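Local coordinates for DNA polymerase sliding clamp 3 (Sulfolobus tokodaii, PDB 3AIZ), which forms part of a ring-shaped sliding clamp that encircles DNA and tethers the replicative polymerase and other DNA-processing proteins to it, at residues Y13-R16 with T17-E20; D73-D76 with V77-V81; V137-T140 with D141-E145. All coordinates share one frame; numbering follows the deposited sequence.

In the fold
Contact 1, contact 2 and contact 3 follow one another along the chain, each on a helix, its side chains meeting about a turn apart. Contacts 1 and 2 lie in the N-terminal domain, on helices 8-18 and 71-78, with centres about 11 Å apart; the helices touch where Phe-15 meets Phe-74 and Arg-16 meets Thr-75. Contact 3, on helix 136-149 of the C-terminal domain, is about 16 Å from contact 1 and about 24 Å from contact 2, centre to centre, and touches neither. In clamps of the PCNA family such helices line the inner wall of the ring, against β-sheets, where DNA passes through. Contact 2 also reaches the neighbouring clamp B subunit.

Contact 1: Y13-R16 with T17-E20; sequences YIFR and TLEE. With SO4 (sulfate ion), chain G.
Thr-17 turns back on Tyr-13 with both backbone and hydroxyl, on helix 8-18 in the N-terminal clamp domain. Tyr-13 O takes two hydrogen bonds, from Thr-17 N at 3.0 Å and from Thr-17 OG1 at 2.9 Å, the two donors coming from opposite faces of the carbonyl plane. OG1 can do this because it sits beside its own backbone N (chi1 -63°), leaning back over the preceding turn.

The packed side of this turn is apolar. Leu-18 CD1 approaches the Phe-15 ring obliquely, 4.5 Å from its CD2, while Ile-14 and Leu-18 both pack against Ile-49 of strand 45-52. Phe-15 continues the core toward strand 24-29 and meets Phe-74 edge to face.

The looser side is polar. Arg-16 passes its CD over one face of the Tyr-13 ring, 3.9 Å above the plane and displaced toward the rim, and a bend at chi3 (62°) then carries the guanidinium to a sulfate ion. Its edge grips that anion: NE donates to O2 at 3.2 Å, NH2 donates to O3 at 2.8 Å, and a weak bond joins NH2 to O2. Glu-20 forms a salt bridge with Lys-207 through OE2.

The sulfate probably came from the crystallisation liquor, yet an arginine holding a tetrahedral anion on this helix is consistent with a surface suited to DNA phosphates, though not purely basic, since Glu-19 and Glu-20 approach it too.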
loop_
_atom_site.group_PDB
_atom_site.type_symbol
_atom_site.label_atom_id
_atom_site.label_comp_id
_atom_site.label_asym_id
_atom_site.label_seq_id
_atom_site.Cartn_x
_atom_site.Cartn_y
_atom_site.Cartn_z
ATOM N N TYR C 13 -17.269 -3.902 25.267
ATOM C CA TYR C 13 -16.394 -4.930 24.708
ATOM C C TYR C 13 -16.486 -6.262 25.451
ATOM O O TYR C 13 -16.139 -7.308 24.903
ATOM C CB TYR C 13 -14.944 -4.441 24.653
ATOM C CG TYR C 13 -14.641 -3.595 23.436
ATOM C CD1 TYR C 13 -14.775 -2.214 23.475
ATOM C CD2 TYR C 13 -14.229 -4.181 22.246
ATOM C CE1 TYR C 13 -14.503 -1.440 22.363
ATOM C CE2 TYR C 13 -13.953 -3.416 21.131
ATOM C CZ TYR C 13 -14.091 -2.046 21.193
ATOM O OH TYR C 13 -13.817 -1.279 20.084
ATOM N N ILE C 14 -16.952 -6.220 26.695
ATOM C CA ILE C 14 -17.188 -7.441 27.455
ATOM C C ILE C 14 -18.226 -8.298 26.739
ATOM O O ILE C 14 -18.119 -9.524 26.698
ATOM C CB ILE C 14 -17.696 -7.138 28.879
ATOM C CG1 ILE C 14 -16.679 -6.292 29.647
ATOM C CG2 ILE C 14 -17.988 -8.428 29.627
ATOM C CD1 ILE C 14 -17.122 -5.940 31.051
ATOM N N PHE C 15 -19.226 -7.635 26.168
ATOM C CA PHE C 15 -20.331 -8.315 25.504
ATOM C C PHE C 15 -20.010 -8.620 24.046
ATOM O O PHE C 15 -20.567 -9.546 23.458
ATOM C CB PHE C 15 -21.605 -7.479 25.617
ATOM C CG PHE C 15 -22.035 -7.234 27.033
ATOM C CD1 PHE C 15 -21.455 -6.223 27.780
ATOM C CD2 PHE C 15 -23.008 -8.021 27.622
ATOM C CE1 PHE C 15 -21.842 -6.002 29.086
ATOM C CE2 PHE C 15 -23.399 -7.803 28.929
ATOM C CZ PHE C 15 -22.816 -6.792 29.661
ATOM N N ARG C 16 -19.105 -7.840 23.467
ATOM C CA ARG C 16 -18.638 -8.103 22.114
ATOM C C ARG C 16 -17.747 -9.343 22.106
ATOM O O ARG C 16 -17.699 -10.080 21.121
ATOM C CB ARG C 16 -17.891 -6.890 21.560
ATOM C CG ARG C 16 -18.711 -5.610 21.588
ATOM C CD ARG C 16 -17.922 -4.424 21.070
ATOM N NE ARG C 16 -17.517 -4.604 19.679
ATOM C CZ ARG C 16 -16.882 -3.682 18.965
ATOM N NH1 ARG C 16 -16.581 -2.510 19.510
ATOM N NH2 ARG C 16 -16.550 -3.928 17.705
ATOM N N THR C 17 -17.048 -9.571 23.214
ATOM C CA THR C 17 -16.259 -10.784 23.382
ATOM C C THR C 17 -17.180 -11.995 23.451
ATOM O O THR C 17 -16.933 -13.014 22.807
ATOM C CB THR C 17 -15.408 -10.744 24.667
ATOM O OG1 THR C 17 -14.453 -9.680 24.585
ATOM C CG2 THR C 17 -14.671 -12.059 24.854
ATOM N N LEU C 18 -18.245 -11.872 24.236
ATOM C CA LEU C 18 -19.191 -12.966 24.432
ATOM C C LEU C 18 -19.875 -13.389 23.133
ATOM O O LEU C 18 -20.246 -14.552 22.975
ATOM C CB LEU C 18 -20.238 -12.593 25.483
ATOM C CG LEU C 18 -19.729 -12.392 26.911
ATOM C CD1 LEU C 18 -20.858 -11.942 27.824
ATOM C CD2 LEU C 18 -19.090 -13.666 27.435
ATOM N N GLU C 19 -20.042 -12.447 22.210
ATOM C CA GLU C 19 -20.659 -12.751 20.921
ATOM C C GLU C 19 -19.929 -13.886 20.215
ATOM O O GLU C 19 -20.531 -14.655 19.466
ATOM C CB GLU C 19 -20.678 -11.515 20.021
ATOM C CG GLU C 19 -21.821 -10.556 20.289
ATOM C CD GLU C 19 -21.832 -9.387 19.322
ATOM O OE1 GLU C 19 -20.742 -8.861 19.009
ATOM O OE2 GLU C 19 -22.931 -8.992 18.876
ATOM N N GLU C 20 -18.627 -13.981 20.460
ATOM C CA GLU C 20 -17.797 -15.001 19.834
ATOM C C GLU C 20 -18.147 -16.398 20.337
ATOM O O GLU C 20 -17.847 -17.394 19.680
ATOM C CB GLU C 20 -16.317 -14.715 20.098
ATOM C CG GLU C 20 -15.853 -13.333 19.659
ATOM C CD GLU C 20 -15.700 -13.210 18.153
ATOM O OE1 GLU C 20 -15.885 -14.223 17.445
ATOM O OE2 GLU C 20 -15.388 -12.097 17.677
HETATM S S SO4 G . -17.075 -7.255 16.509
HETATM O O1 SO4 G . -16.718 -8.639 16.807
HETATM O O2 SO4 G . -18.105 -6.806 17.444
HETATM O O3 SO4 G . -15.890 -6.409 16.639
HETATM O O4 SO4 G . -17.585 -7.168 15.142
#

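Contact 2: D73-D76 with V77-V81; sequences DFTD and VLKTV
Phe-74 and Leu-78 meet one turn apart on helix 71-78, a short helix of the N-terminal domain in this PCNA-family clamp. Leu-78 CG lies over one face of the ring, 4.2 Å above its plane and displaced toward the rim, and the CD1 branch reaches the CE2 corner. With CG of Phe-74 anti to its backbone N (chi1 -177°), the ring swings along the helix to meet that leucine. Beside this pair, Thr-75 CG2 touches Lys-79 CE at 3.8 Å, the lysine running fully extended past it.

Backbone bonds hold these side chains in step, though unevenly: Leu-78 N to Phe-74 O is weak, whereas Lys-79 N donates to Thr-75 O at 2.9 Å. A type I turn from Leu-78 to Val-81 then leads the chain onward.

Further out, Phe-74 packs on Leu-89, Val-99 and Phe-111 of neighbouring strands, and Leu-78 on Leu-87. Asp-76 and Val-77 pack on Leu-152 of the neighbouring clamp B subunit, so the helix takes part in the subunit interface. Thr-75 OG1 bonds back to Leu-71 O, and at the other end of the helix Thr-80 turns its hydroxyl back on the preceding turn, OG1 donating to Val-77 O at 2.7 Å.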
loop_
_atom_site.group_PDB
_atom_site.type_symbol
_atom_site.label_atom_id
_atom_site.label_comp_id
_atom_site.label_asym_id
_atom_site.label_seq_id
_atom_site.Cartn_x
_atom_site.Cartn_y
_atom_site.Cartn_z
ATOM N N ASP C 73 -28.438 -8.104 19.290
ATOM C CA ASP C 73 -29.180 -6.853 19.347
ATOM C C ASP C 73 -28.640 -5.953 20.449
ATOM O O ASP C 73 -28.515 -4.741 20.271
ATOM C CB ASP C 73 -30.665 -7.125 19.579
ATOM C CG ASP C 73 -31.300 -7.885 18.436
ATOM O OD1 ASP C 73 -30.784 -7.787 17.300
ATOM O OD2 ASP C 73 -32.313 -8.576 18.671
ATOM N N PHE C 74 -28.324 -6.559 21.589
ATOM C CA PHE C 74 -27.802 -5.825 22.733
ATOM C C PHE C 74 -26.429 -5.240 22.425
ATOM O O PHE C 74 -26.087 -4.154 22.890
ATOM C CB PHE C 74 -27.727 -6.738 23.958
ATOM C CG PHE C 74 -27.262 -6.046 25.205
ATOM C CD1 PHE C 74 -28.039 -5.066 25.800
ATOM C CD2 PHE C 74 -26.056 -6.383 25.792
ATOM C CE1 PHE C 74 -27.615 -4.429 26.952
ATOM C CE2 PHE C 74 -25.628 -5.752 26.944
ATOM C CZ PHE C 74 -26.409 -4.774 27.525
ATOM N N THR C 75 -25.647 -5.966 21.634
ATOM C CA THR C 75 -24.314 -5.514 21.257
ATOM C C THR C 75 -24.380 -4.514 20.104
ATOM O O THR C 75 -23.523 -3.639 19.981
ATOM C CB THR C 75 -23.404 -6.700 20.880
ATOM O OG1 THR C 75 -23.226 -7.546 22.023
ATOM C CG2 THR C 75 -22.045 -6.208 20.415
ATOM N N ASP C 76 -25.404 -4.644 19.265
ATOM C CA ASP C 76 -25.605 -3.711 18.160
ATOM C C ASP C 76 -25.786 -2.280 18.657
ATOM O O ASP C 76 -25.368 -1.331 17.996
ATOM C CB ASP C 76 -26.805 -4.126 17.301
ATOM C CG ASP C 76 -26.435 -5.132 16.224
ATOM O OD1 ASP C 76 -25.226 -5.331 15.981
ATOM O OD2 ASP C 76 -27.356 -5.717 15.613
ATOM N N VAL C 77 -26.412 -2.126 19.821
ATOM C CA VAL C 77 -26.622 -0.800 20.391
ATOM C C VAL C 77 -25.440 -0.382 21.254
ATOM O O VAL C 77 -25.203 0.807 21.462
ATOM C CB VAL C 77 -27.921 -0.719 21.223
ATOM C CG1 VAL C 77 -29.098 -1.257 20.424
ATOM C CG2 VAL C 77 -27.768 -1.478 22.526
ATOM N N LEU C 78 -24.700 -1.366 21.755
ATOM C CA LEU C 78 -23.514 -1.095 22.560
ATOM C C LEU C 78 -22.375 -0.573 21.692
ATOM O O LEU C 78 -21.540 0.204 22.153
ATOM C CB LEU C 78 -23.070 -2.349 23.315
ATOM C CG LEU C 78 -23.946 -2.798 24.487
ATOM C CD1 LEU C 78 -23.398 -4.075 25.102
ATOM C CD2 LEU C 78 -24.052 -1.703 25.534
ATOM N N LYS C 79 -22.345 -1.003 20.436
ATOM C CA LYS C 79 -21.324 -0.551 19.500
ATOM C C LYS C 79 -21.474 0.937 19.197
ATOM O O LYS C 79 -20.539 1.578 18.716
ATOM C CB LYS C 79 -21.395 -1.346 18.195
ATOM C CG LYS C 79 -21.018 -2.811 18.315
ATOM C CD LYS C 79 -21.057 -3.487 16.952
ATOM C CE LYS C 79 -20.715 -4.966 17.044
ATOM N NZ LYS C 79 -20.732 -5.620 15.706
ATOM N N THR C 80 -22.654 1.480 19.477
ATOM C CA THR C 80 -22.954 2.865 19.132
ATOM C C THR C 80 -22.590 3.835 20.251
ATOM O O THR C 80 -22.968 5.005 20.209
ATOM C CB THR C 80 -24.442 3.051 18.779
ATOM O OG1 THR C 80 -25.228 3.046 19.977
ATOM C CG2 THR C 80 -24.915 1.940 17.856
ATOM N N VAL C 81 -21.859 3.349 21.250
ATOM C CA VAL C 81 -21.441 4.204 22.357
ATOM C C VAL C 81 -20.154 4.943 22.015
ATOM O O VAL C 81 -19.288 4.416 21.316
ATOM C CB VAL C 81 -21.239 3.407 23.663
ATOM C CG1 VAL C 81 -22.496 2.625 24.007
ATOM C CG2 VAL C 81 -20.041 2.481 23.544
#

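Contact 3: V137-T140 with D141-E145; sequences VTFT and DIIDE
Helix 136-149, the first helix of the C-terminal clamp domain, lays Ile-143 over the ring of Phe-139 one turn earlier. This is a CH-pi contact: Ile-143 CG1 stands 3.7 Å from the ring centroid and 20° off the normal, and CD1 continues toward the far corner, 3.5 Å from Phe-139 CZ. Two torsions of Phe-139 set this up: a trans chi1 (177°) sends the side chain toward the next turn, and chi2 (74°) rotates the ring so that its face meets the isoleucine. Around the same ring are Val-215 and Ile-217 of strand 214-220 and Leu-227 and Tyr-229 of strand 223-231, so the phenylalanine packs the helix against the sheet. Ile-142, one position before Ile-143, packs instead on Ile-176 and Leu-178.

The i to i+4 backbone bonds continue through here, Ile-143 N donating to Phe-139 O at 2.9 Å and Asp-144 N to Thr-140 O at 2.7 Å, though Ile-142 N to Thr-138 O is weak.

On another side of the helix, Val-137 and Asp-141 run alongside each other, with Val-137 CG2 3.8 Å from Asp-141 OD2. Asp-141 OD1 and Asp-144 OD2 each form a salt bridge with Arg-209, and Thr-140 OG1 bonds to Thr-136 O. Two carboxylates one turn apart thus share a single guanidinium, which probably offsets their mutual repulsion and favours both being ionised.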
loop_
_atom_site.group_PDB
_atom_site.type_symbol
_atom_site.label_atom_id
_atom_site.label_comp_id
_atom_site.label_asym_id
_atom_site.label_seq_id
_atom_site.Cartn_x
_atom_site.Cartn_y
_atom_site.Cartn_z
ATOM N N VAL C 137 -3.287 -6.122 27.737
ATOM C CA VAL C 137 -2.871 -5.563 26.458
ATOM C C VAL C 137 -1.731 -6.379 25.851
ATOM O O VAL C 137 -1.775 -6.742 24.677
ATOM C CB VAL C 137 -2.457 -4.081 26.586
ATOM C CG1 VAL C 137 -1.520 -3.885 27.768
ATOM C CG2 VAL C 137 -1.817 -3.595 25.296
ATOM N N THR C 138 -0.717 -6.672 26.659
ATOM C CA THR C 138 0.415 -7.471 26.201
ATOM C C THR C 138 -0.041 -8.857 25.762
ATOM O O THR C 138 0.402 -9.371 24.735
ATOM C CB THR C 138 1.478 -7.625 27.303
ATOM O OG1 THR C 138 1.919 -6.332 27.736
ATOM C CG2 THR C 138 2.668 -8.416 26.787
ATOM N N PHE C 139 -0.932 -9.456 26.545
ATOM C CA PHE C 139 -1.404 -10.807 26.267
ATOM C C PHE C 139 -2.285 -10.864 25.026
ATOM O O PHE C 139 -2.086 -11.712 24.156
ATOM C CB PHE C 139 -2.157 -11.376 27.473
ATOM C CG PHE C 139 -2.737 -12.741 27.231
ATOM C CD1 PHE C 139 -1.918 -13.856 27.183
ATOM C CD2 PHE C 139 -4.100 -12.908 27.053
ATOM C CE1 PHE C 139 -2.449 -15.113 26.958
ATOM C CE2 PHE C 139 -4.636 -14.163 26.830
ATOM C CZ PHE C 139 -3.810 -15.266 26.783
ATOM N N THR C 140 -3.258 -9.961 24.948
ATOM C CA THR C 140 -4.177 -9.928 23.816
ATOM C C THR C 140 -3.447 -9.674 22.497
ATOM O O THR C 140 -3.746 -10.311 21.488
ATOM C CB THR C 140 -5.299 -8.888 24.015
ATOM O OG1 THR C 140 -4.728 -7.612 24.325
ATOM C CG2 THR C 140 -6.223 -9.314 25.146
ATOM N N ASP C 141 -2.490 -8.749 22.512
ATOM C CA ASP C 141 -1.652 -8.502 21.341
ATOM C C ASP C 141 -1.082 -9.813 20.813
ATOM O O ASP C 141 -1.216 -10.131 19.633
ATOM C CB ASP C 141 -0.507 -7.545 21.682
ATOM C CG ASP C 141 -0.940 -6.091 21.696
ATOM O OD1 ASP C 141 -1.970 -5.767 21.069
ATOM O OD2 ASP C 141 -0.240 -5.268 22.325
ATOM N N ILE C 142 -0.446 -10.570 21.700
ATOM C CA ILE C 142 0.136 -11.856 21.340
ATOM C C ILE C 142 -0.931 -12.815 20.826
ATOM O O ILE C 142 -0.694 -13.582 19.894
ATOM C CB ILE C 142 0.868 -12.486 22.539
ATOM C CG1 ILE C 142 2.047 -11.604 22.955
ATOM C CG2 ILE C 142 1.337 -13.896 22.205
ATOM C CD1 ILE C 142 2.845 -12.153 24.113
ATOM N N ILE C 143 -2.109 -12.759 21.435
ATOM C CA ILE C 143 -3.227 -13.595 21.020
ATOM C C ILE C 143 -3.690 -13.246 19.607
ATOM O O ILE C 143 -3.953 -14.133 18.793
ATOM C CB ILE C 143 -4.404 -13.476 22.001
ATOM C CG1 ILE C 143 -4.007 -14.046 23.359
ATOM C CG2 ILE C 143 -5.612 -14.214 21.473
ATOM C CD1 ILE C 143 -3.521 -15.477 23.287
ATOM N N ASP C 144 -3.788 -11.951 19.321
ATOM C CA ASP C 144 -4.140 -11.486 17.983
ATOM C C ASP C 144 -3.077 -11.903 16.975
ATOM O O ASP C 144 -3.388 -12.282 15.846
ATOM C CB ASP C 144 -4.315 -9.966 17.963
ATOM C CG ASP C 144 -5.625 -9.521 18.585
ATOM O OD1 ASP C 144 -6.603 -10.298 18.532
ATOM O OD2 ASP C 144 -5.680 -8.393 19.120
ATOM N N GLU C 145 -1.818 -11.834 17.395
ATOM C CA GLU C 145 -0.704 -12.224 16.541
ATOM C C GLU C 145 -0.746 -13.722 16.253
ATOM O O GLU C 145 -0.362 -14.167 15.171
ATOM C CB GLU C 145 0.625 -11.842 17.191
ATOM C CG GLU C 145 1.838 -12.063 16.306
ATOM C CD GLU C 145 3.118 -11.562 16.945
ATOM O OE1 GLU C 145 3.038 -10.903 18.004
ATOM O OE2 GLU C 145 4.205 -11.827 16.388
#